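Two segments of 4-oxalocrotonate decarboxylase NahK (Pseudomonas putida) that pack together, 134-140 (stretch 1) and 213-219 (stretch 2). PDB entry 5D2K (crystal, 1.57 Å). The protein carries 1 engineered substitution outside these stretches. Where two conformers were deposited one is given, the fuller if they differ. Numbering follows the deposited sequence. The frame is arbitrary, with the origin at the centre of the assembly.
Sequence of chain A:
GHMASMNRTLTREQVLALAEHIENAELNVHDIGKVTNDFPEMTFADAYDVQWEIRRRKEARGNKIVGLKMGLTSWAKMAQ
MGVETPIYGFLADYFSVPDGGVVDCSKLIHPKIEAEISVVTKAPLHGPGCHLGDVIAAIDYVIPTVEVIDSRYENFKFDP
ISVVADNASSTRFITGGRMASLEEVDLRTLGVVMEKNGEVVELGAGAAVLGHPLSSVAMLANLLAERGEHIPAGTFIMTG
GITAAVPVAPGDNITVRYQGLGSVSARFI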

# COMPACT_ATOMS: atom_id res chain seq x y z
N ASP A 134 -12.03 -18.31 -3.70
CA ASP A 134 -10.72 -18.95 -3.57
C ASP A 134 -9.92 -18.38 -2.40
O ASP A 134 -9.00 -19.02 -1.90
CB ASP A 134 -9.91 -18.77 -4.87
CG ASP A 134 -10.51 -19.51 -6.05
OD1 ASP A 134 -10.75 -20.73 -5.93
OD2 ASP A 134 -10.74 -18.88 -7.10
N VAL A 135 -10.25 -17.16 -2.00
CA VAL A 135 -9.46 -16.41 -1.03
C VAL A 135 -9.86 -16.72 0.41
O VAL A 135 -9.04 -16.69 1.32
CB VAL A 135 -9.61 -14.88 -1.29
CG1 VAL A 135 -9.05 -14.04 -0.14
CG2 VAL A 135 -8.95 -14.49 -2.62
N ILE A 136 -11.14 -17.02 0.61
CA ILE A 136 -11.72 -16.99 1.96
C ILE A 136 -10.99 -17.88 2.95
O ILE A 136 -10.56 -17.41 4.00
CB ILE A 136 -13.22 -17.37 1.92
CG1 ILE A 136 -13.97 -16.38 1.01
CG2 ILE A 136 -13.80 -17.37 3.32
CD1 ILE A 136 -15.36 -16.88 0.58
N ALA A 137 -10.80 -19.15 2.62
CA ALA A 137 -10.20 -20.09 3.56
C ALA A 137 -8.71 -19.83 3.77
O ALA A 137 -8.13 -20.30 4.75
CB ALA A 137 -10.41 -21.51 3.08
N ALA A 138 -8.11 -19.09 2.86
CA ALA A 138 -6.69 -18.76 2.97
C ALA A 138 -6.43 -17.62 3.97
O ALA A 138 -5.28 -17.36 4.30
CB ALA A 138 -6.13 -18.40 1.61
N ILE A 139 -7.48 -16.96 4.45
CA ILE A 139 -7.31 -15.87 5.41
C ILE A 139 -7.19 -16.39 6.84
O ILE A 139 -8.08 -17.08 7.34
CB ILE A 139 -8.47 -14.86 5.35
CG1 ILE A 139 -8.64 -14.34 3.92
CG2 ILE A 139 -8.22 -13.70 6.33
CD1 ILE A 139 -7.36 -13.78 3.30
N ASP A 140 -6.09 -16.03 7.50
CA ASP A 140 -5.83 -16.44 8.88
C ASP A 140 -6.52 -15.48 9.84
O ASP A 140 -7.35 -15.88 10.65
CB ASP A 140 -4.31 -16.48 9.12
CG ASP A 140 -3.92 -17.31 10.33
OD1 ASP A 140 -4.80 -17.69 11.12
OD2 ASP A 140 -2.70 -17.57 10.47
N PRO A 213 -13.07 -6.17 0.69
CA PRO A 213 -11.60 -6.22 0.78
C PRO A 213 -10.97 -7.54 0.29
O PRO A 213 -9.84 -7.55 -0.23
CB PRO A 213 -11.34 -6.00 2.27
CG PRO A 213 -12.44 -5.06 2.68
CD PRO A 213 -13.66 -5.63 1.93
N LEU A 214 -11.69 -8.65 0.42
CA LEU A 214 -11.13 -9.92 -0.04
C LEU A 214 -11.04 -9.97 -1.58
O LEU A 214 -10.24 -10.73 -2.13
CB LEU A 214 -11.96 -11.09 0.50
CG LEU A 214 -11.90 -11.28 2.02
CD1 LEU A 214 -12.60 -12.56 2.44
CD2 LEU A 214 -10.45 -11.25 2.53
N SER A 215 -11.83 -9.15 -2.28
CA SER A 215 -11.70 -9.07 -3.74
C SER A 215 -10.38 -8.43 -4.13
O SER A 215 -9.83 -8.71 -5.20
CB SER A 215 -12.87 -8.28 -4.36
OG SER A 215 -14.09 -9.01 -4.22
N SER A 216 -9.87 -7.56 -3.26
CA SER A 216 -8.56 -6.97 -3.48
C SER A 216 -7.46 -8.03 -3.40
O SER A 216 -6.49 -7.99 -4.18
CB SER A 216 -8.33 -5.87 -2.44
OG SER A 216 -7.11 -5.21 -2.70
N VAL A 217 -7.60 -8.96 -2.46
CA VAL A 217 -6.67 -10.07 -2.31
C VAL A 217 -6.69 -10.95 -3.57
O VAL A 217 -5.65 -11.35 -4.08
CB VAL A 217 -6.99 -10.93 -1.05
CG1 VAL A 217 -6.05 -12.13 -0.96
CG2 VAL A 217 -6.90 -10.09 0.22
N ALA A 218 -7.89 -11.25 -4.08
CA ALA A 218 -8.00 -12.04 -5.31
C ALA A 218 -7.33 -11.30 -6.46
O ALA A 218 -6.58 -11.90 -7.24
CB ALA A 218 -9.48 -12.33 -5.64
N MET A 219 -7.57 -10.00 -6.55
CA MET A 219 -6.97 -9.21 -7.62
C MET A 219 -5.45 -9.21 -7.52
O MET A 219 -4.76 -9.31 -8.53
CB MET A 219 -7.50 -7.78 -7.60
CG MET A 219 -6.97 -6.96 -8.75
SD MET A 219 -7.70 -5.33 -8.84
CE MET A 219 -9.38 -5.78 -9.27

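Two residues carry most of this small contact, apolar between its side chains: Val135 on one side and Leu214 on the facing helix. No hydrogen bond crosses between the stretches; about 239 Å² of surface, both sides summed, is buried by van der Waals packing, mostly between side chains.

Val135 points its CA-to-CB bond toward the helix, and its beta-branch gives it two methyls to spend. With chi1 at t, CG1 lies 3.6 Å from CG1 of Val217 and 4.1 Å from CD2 of Leu214, while CG2 sits 3.8 Å from CB of Ala218. At Ala218, whose side chain is a single methyl, the valine also meets the backbone: CG2 of Val135 comes to 3.7 Å from N of Ala218. That amide needs nothing from the valine, since it already donates to O of Leu214 within the helix (3.1 Å).

Leu214, one helical turn before Ala218, answers with a longer arm. Its m,t rotamer carries the two methyls to different neighbours: CD2 packs 3.8 Å from CG1 of Ile139, and CD1 lies 4.3 Å from CG1 of Ile136, a looser touch at an exposed residue.

The rule is compact: Leu214, Val217 and Ala218 make one apolar helix face, while the CA-to-CB bond of Ser215 points away and its hydroxyl stays out of the contact.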